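Local coordinates for tudor domain-containing protein 1 (Mus musculus, PDB 4B9W), which acts as a scaffold that binds arginine-methylated Piwi proteins, supporting piRNA-guided repression of transposons and germline integrity during spermatogenesis, at residues G30-H35 with V174-L179; L86-L91 with G104-V109. All coordinates share one frame; numbering follows the deposited sequence.

Contact 1: G30-H35 with V174-L179; sequences GEFYCH and VELTDL
The interior of the SN-like (staphylococcal nuclease-like) half of the third extended Tudor domain of TDRD1 is a beta core, and here F32 meets V174 and L176 across it. Strands 31-36 and 171-178 are not hydrogen-bonded to each other; both pair with strand 129-133, antiparallel to the first and parallel to the second, and the two segments meet through side chains reaching inward. The contact is thus a worked example of a barrel interior, where strands that do not pair with each other meet through the apolar side chains they turn inward. F32 projects from one wall and the two aliphatic residues from the facing one, approaching from opposite directions. With CG between the backbone N and the carbonyl carbon (chi1 61°), the F32 ring is carried into the interior, where its far end touches both partners. F32 CZ lies 3.8 Å from V174 CG2, and the neighbouring F32 CE2 is 3.9 Å from L176 CD1. The two methyls meet the ring obliquely, and no polar atom takes part. Helix 145-155 closes in as well, F151 forming an edge-to-face pair with F32, while L176 also packs on L133, V21 and A162. All three residues are buried. E31, next to F32 in the chain, turns elsewhere, its OE2 forming a salt bridge to a basic side chain of the bound peptide, so neighbouring residues serve core and ligand separately. In L176, CD1 stands anti to CA (chi2 -169°), which carries it forward to 4.0 Å from F32 CZ.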
loop_
_atom_site.group_PDB
_atom_site.type_symbol
_atom_site.label_atom_id
_atom_site.label_comp_id
_atom_site.label_asym_id
_atom_site.label_seq_id
_atom_site.Cartn_x
_atom_site.Cartn_y
_atom_site.Cartn_z
ATOM N N GLY A 30 -9.361 -9.255 4.758
ATOM C CA GLY A 30 -8.370 -8.706 5.667
ATOM C C GLY A 30 -8.249 -7.191 5.597
ATOM O O GLY A 30 -7.456 -6.572 6.328
ATOM N N GLU A 31 -9.053 -6.601 4.719
ATOM C CA GLU A 31 -8.961 -5.194 4.426
ATOM C C GLU A 31 -10.239 -4.659 3.783
ATOM O O GLU A 31 -10.402 -4.675 2.555
ATOM C CB GLU A 31 -7.777 -4.980 3.500
ATOM C CG GLU A 31 -7.492 -3.535 3.160
ATOM C CD GLU A 31 -6.366 -3.409 2.139
ATOM O OE1 GLU A 31 -6.070 -4.383 1.391
ATOM O OE2 GLU A 31 -5.791 -2.324 2.066
ATOM N N PHE A 32 -11.124 -4.146 4.611
ATOM C CA PHE A 32 -12.301 -3.498 4.110
ATOM C C PHE A 32 -12.639 -2.341 5.012
ATOM O O PHE A 32 -12.169 -2.269 6.143
ATOM C CB PHE A 32 -13.480 -4.475 3.983
ATOM C CG PHE A 32 -13.915 -5.095 5.282
ATOM C CD1 PHE A 32 -13.213 -6.145 5.834
ATOM C CD2 PHE A 32 -15.051 -4.615 5.960
ATOM C CE1 PHE A 32 -13.614 -6.717 7.037
ATOM C CE2 PHE A 32 -15.454 -5.181 7.154
ATOM C CZ PHE A 32 -14.741 -6.243 7.685
ATOM N N TYR A 33 -13.442 -1.425 4.493
ATOM C CA TYR A 33 -13.725 -0.193 5.179
ATOM C C TYR A 33 -15.206 -0.087 5.470
ATOM O O TYR A 33 -16.031 -0.436 4.628
ATOM C CB TYR A 33 -13.229 0.977 4.324
ATOM C CG TYR A 33 -11.733 1.043 4.310
ATOM C CD1 TYR A 33 -10.988 0.211 3.484
ATOM C CD2 TYR A 33 -11.056 1.891 5.162
ATOM C CE1 TYR A 33 -9.608 0.244 3.496
ATOM C CE2 TYR A 33 -9.671 1.934 5.171
ATOM C CZ TYR A 33 -8.961 1.115 4.346
ATOM O OH TYR A 33 -7.600 1.160 4.359
ATOM N N CYS A 34 -15.532 0.385 6.673
ATOM C CA CYS A 34 -16.923 0.498 7.096
ATOM C C CYS A 34 -17.237 1.892 7.587
ATOM O O CYS A 34 -16.390 2.556 8.185
ATOM C CB CYS A 34 -17.230 -0.477 8.239
ATOM S SG CYS A 34 -17.219 -2.239 7.813
ATOM N N HIS A 35 -18.465 2.324 7.322
ATOM C CA HIS A 35 -19.086 3.363 8.099
ATOM C C HIS A 35 -19.759 2.724 9.286
ATOM O O HIS A 35 -20.582 1.813 9.126
ATOM C CB HIS A 35 -20.111 4.106 7.281
ATOM C CG HIS A 35 -19.526 4.903 6.155
ATOM N ND1 HIS A 35 -20.165 5.066 4.973
ATOM C CD2 HIS A 35 -18.330 5.585 6.057
ATOM C CE1 HIS A 35 -19.416 5.826 4.162
ATOM N NE2 HIS A 35 -18.280 6.141 4.824
ATOM N N VAL A 174 -12.982 -7.213 13.364
ATOM C CA VAL A 174 -14.405 -7.321 13.699
ATOM C C VAL A 174 -14.961 -8.695 13.392
ATOM O O VAL A 174 -14.441 -9.425 12.539
ATOM C CB VAL A 174 -15.271 -6.302 12.917
ATOM C CG1 VAL A 174 -14.903 -4.875 13.299
ATOM C CG2 VAL A 174 -15.129 -6.531 11.409
ATOM N N GLU A 175 -16.016 -9.040 14.125
ATOM C CA GLU A 175 -16.905 -10.132 13.787
ATOM C C GLU A 175 -18.157 -9.470 13.213
ATOM O O GLU A 175 -18.708 -8.532 13.823
ATOM C CB GLU A 175 -17.215 -10.925 15.061
ATOM C CG GLU A 175 -18.068 -12.163 14.885
ATOM C CD GLU A 175 -18.796 -12.546 16.178
ATOM O OE1 GLU A 175 -19.622 -11.738 16.711
ATOM O OE2 GLU A 175 -18.552 -13.672 16.657
ATOM N N LEU A 176 -18.571 -9.921 12.028
ATOM C CA LEU A 176 -19.701 -9.344 11.275
ATOM C C LEU A 176 -20.858 -10.336 11.239
ATOM O O LEU A 176 -20.674 -11.514 10.887
ATOM C CB LEU A 176 -19.306 -9.038 9.830
ATOM C CG LEU A 176 -18.468 -7.803 9.488
ATOM C CD1 LEU A 176 -18.459 -7.596 7.977
ATOM C CD2 LEU A 176 -18.986 -6.547 10.178
ATOM N N THR A 177 -22.039 -9.868 11.606
ATOM C CA THR A 177 -23.204 -10.710 11.557
ATOM C C THR A 177 -24.316 -10.004 10.812
ATOM O O THR A 177 -24.612 -8.830 11.048
ATOM C CB THR A 177 -23.676 -11.117 12.980
ATOM O OG1 THR A 177 -22.557 -11.560 13.750
ATOM C CG2 THR A 177 -24.713 -12.215 12.912
ATOM N N ASP A 178 -24.926 -10.755 9.915
ATOM C CA ASP A 178 -26.109 -10.343 9.181
ATOM C C ASP A 178 -27.381 -10.687 9.996
ATOM O O ASP A 178 -27.683 -11.842 10.233
ATOM C CB ASP A 178 -26.070 -11.057 7.833
ATOM C CG ASP A 178 -27.287 -10.797 6.968
ATOM O OD1 ASP A 178 -28.189 -10.028 7.357
ATOM O OD2 ASP A 178 -27.331 -11.394 5.873
ATOM N N LEU A 179 -28.118 -9.660 10.405
ATOM C CA LEU A 179 -29.329 -9.821 11.201
ATOM C C LEU A 179 -30.578 -9.385 10.431
ATOM O O LEU A 179 -31.582 -9.013 11.023
ATOM C CB LEU A 179 -29.199 -9.019 12.505
ATOM C CG LEU A 179 -28.055 -9.479 13.414
ATOM C CD1 LEU A 179 -27.767 -8.498 14.536
ATOM C CD2 LEU A 179 -28.380 -10.854 13.970
#

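Contact 2: L86-L91 with G104-V109; sequences LVKEIL and GNVEEV
In the Tudor barrel, L91 meets E108 and K88 meets V106 over the strand that separates them: 81-90 and 106-109 both pair with 96-100, and their touching parts run in nearly the same direction, 23° apart. A classic beta bulge, K88 and E89 both opposite K97, interrupts the regular alternation along the first strand. The close part is at L91, whose CD1 sits over the flat face of the E108 carboxylate, 3.4 Å from E108 CD and 3.5 Å from each of its oxygens, OE1 and OE2. The extended E108 side chain, with CG anti to the backbone N (chi1 -179°), delivers that group to the methyl, and N95 ND2 holds its OE2 by a hydrogen bond. The other end is looser and faces solvent: the exposed K88 crosses V106 at about a right angle, K88 CD touching V106 CG2 at 4.1 Å. At N105 the chemistry turns to ligand binding. N105 OD1 is hydrogen-bonded to the modified side chain of a bound peptide, and E107 steadies the same amide, N105 ND2 giving an almost straight bond (178°) to the anti lone pair of E107 OE2 at 3.1 Å.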
loop_
_atom_site.group_PDB
_atom_site.type_symbol
_atom_site.label_atom_id
_atom_site.label_comp_id
_atom_site.label_asym_id
_atom_site.label_seq_id
_atom_site.Cartn_x
_atom_site.Cartn_y
_atom_site.Cartn_z
ATOM N N LEU A 86 -6.143 12.507 2.714
ATOM C CA LEU A 86 -4.762 12.631 3.124
ATOM C C LEU A 86 -3.862 12.295 1.935
ATOM O O LEU A 86 -4.113 11.330 1.187
ATOM C CB LEU A 86 -4.434 11.668 4.286
ATOM C CG LEU A 86 -4.934 11.959 5.696
ATOM C CD1 LEU A 86 -4.761 10.709 6.576
ATOM C CD2 LEU A 86 -4.232 13.170 6.323
ATOM N N VAL A 87 -2.797 13.081 1.771
ATOM C CA VAL A 87 -1.786 12.794 0.766
ATOM C C VAL A 87 -1.068 11.477 1.123
ATOM O O VAL A 87 -0.462 11.341 2.196
ATOM C CB VAL A 87 -0.799 13.973 0.636
ATOM C CG1 VAL A 87 0.356 13.638 -0.303
ATOM C CG2 VAL A 87 -1.539 15.218 0.163
ATOM N N LYS A 88 -1.145 10.505 0.223
ATOM C CA LYS A 88 -0.525 9.213 0.440
ATOM C C LYS A 88 0.779 9.097 -0.358
ATOM O O LYS A 88 1.795 8.647 0.176
ATOM C CB LYS A 88 -1.502 8.092 0.084
ATOM C CG LYS A 88 -1.014 6.716 0.520
ATOM C CD LYS A 88 -2.148 5.855 1.039
ATOM C CE LYS A 88 -1.753 5.048 2.270
ATOM N NZ LYS A 88 -1.461 3.638 1.907
ATOM N N GLU A 89 0.757 9.537 -1.614
ATOM C CA GLU A 89 1.947 9.489 -2.464
ATOM C C GLU A 89 2.097 10.712 -3.360
ATOM O O GLU A 89 1.104 11.286 -3.790
ATOM C CB GLU A 89 1.901 8.247 -3.355
ATOM C CG GLU A 89 1.464 6.979 -2.641
ATOM C CD GLU A 89 1.739 5.741 -3.446
ATOM O OE1 GLU A 89 2.260 5.854 -4.565
ATOM O OE2 GLU A 89 1.463 4.649 -2.946
ATOM N N ILE A 90 3.346 11.091 -3.640
ATOM C CA ILE A 90 3.660 12.088 -4.676
ATOM C C ILE A 90 4.494 11.420 -5.766
ATOM O O ILE A 90 5.594 10.874 -5.514
ATOM C CB ILE A 90 4.409 13.317 -4.126
ATOM C CG1 ILE A 90 3.598 13.967 -3.001
ATOM C CG2 ILE A 90 4.644 14.357 -5.219
ATOM C CD1 ILE A 90 4.352 15.027 -2.237
ATOM N N LEU A 91 3.963 11.486 -6.982
ATOM C CA LEU A 91 4.504 10.733 -8.102
ATOM C C LEU A 91 5.381 11.647 -8.967
ATOM O O LEU A 91 5.180 12.865 -8.974
ATOM C CB LEU A 91 3.372 10.132 -8.940
ATOM C CG LEU A 91 2.379 9.222 -8.226
ATOM C CD1 LEU A 91 1.162 8.951 -9.114
ATOM C CD2 LEU A 91 3.049 7.910 -7.861
ATOM N N GLY A 104 -12.143 5.149 2.301
ATOM C CA GLY A 104 -11.080 4.158 2.325
ATOM C C GLY A 104 -10.439 3.855 0.990
ATOM O O GLY A 104 -9.507 3.053 0.932
ATOM N N ASN A 105 -10.929 4.476 -0.082
ATOM C CA ASN A 105 -10.300 4.367 -1.406
ATOM C C ASN A 105 -9.158 5.356 -1.592
ATOM O O ASN A 105 -9.100 6.429 -0.943
ATOM C CB ASN A 105 -11.307 4.518 -2.547
ATOM C CG ASN A 105 -12.056 5.833 -2.506
ATOM O OD1 ASN A 105 -12.623 6.171 -1.497
ATOM N ND2 ASN A 105 -12.063 6.570 -3.616
ATOM N N VAL A 106 -8.237 4.964 -2.459
ATOM C CA VAL A 106 -7.084 5.775 -2.825
ATOM C C VAL A 106 -7.184 6.064 -4.315
ATOM O O VAL A 106 -7.371 5.143 -5.090
ATOM C CB VAL A 106 -5.757 5.026 -2.531
ATOM C CG1 VAL A 106 -4.557 5.730 -3.184
ATOM C CG2 VAL A 106 -5.556 4.877 -1.027
ATOM N N GLU A 107 -7.058 7.326 -4.714
ATOM C CA GLU A 107 -7.063 7.705 -6.136
ATOM C C GLU A 107 -5.857 8.610 -6.508
ATOM O O GLU A 107 -5.396 9.412 -5.705
ATOM C CB GLU A 107 -8.361 8.456 -6.497
ATOM C CG GLU A 107 -9.678 7.779 -6.110
ATOM C CD GLU A 107 -9.886 6.417 -6.754
ATOM O OE1 GLU A 107 -9.442 6.247 -7.912
ATOM O OE2 GLU A 107 -10.514 5.525 -6.104
ATOM N N GLU A 108 -5.386 8.497 -7.741
ATOM C CA GLU A 108 -4.398 9.423 -8.289
ATOM C C GLU A 108 -5.082 10.662 -8.863
ATOM O O GLU A 108 -5.935 10.542 -9.753
ATOM C CB GLU A 108 -3.608 8.750 -9.390
ATOM C CG GLU A 108 -2.549 9.666 -9.995
ATOM C CD GLU A 108 -1.646 8.947 -10.967
ATOM O OE1 GLU A 108 -1.545 7.715 -10.866
ATOM O OE2 GLU A 108 -1.030 9.620 -11.825
ATOM N N VAL A 109 -4.712 11.842 -8.351
ATOM C CA VAL A 109 -5.255 13.110 -8.825
ATOM C C VAL A 109 -4.149 14.072 -9.286
ATOM O O VAL A 109 -2.945 13.843 -9.051
ATOM C CB VAL A 109 -6.167 13.774 -7.768
ATOM C CG1 VAL A 109 -7.326 12.850 -7.406
ATOM C CG2 VAL A 109 -5.401 14.165 -6.508
#

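In the fold
Contact 1 is core and contact 2 surface, on opposite sides of the chain's centre with their own centres about 24 Å apart. They share a design, since in each the two strands are bridged by a third that pairs with both, but they hold different sheets: the SN-like core in 30-35 with 174-179, the Tudor barrel in 86-91 with 104-109. Buried contact 1 is purely apolar, whereas contact 2 mixes aliphatic groups with charged side chains at the solvent boundary. Contact 2 is nested within the loop that contact 1 closes, and the two halves meet directly where Y33 CD2 packs 3.6 Å from G104 CA. Both contacts also have segments that reach bound peptide.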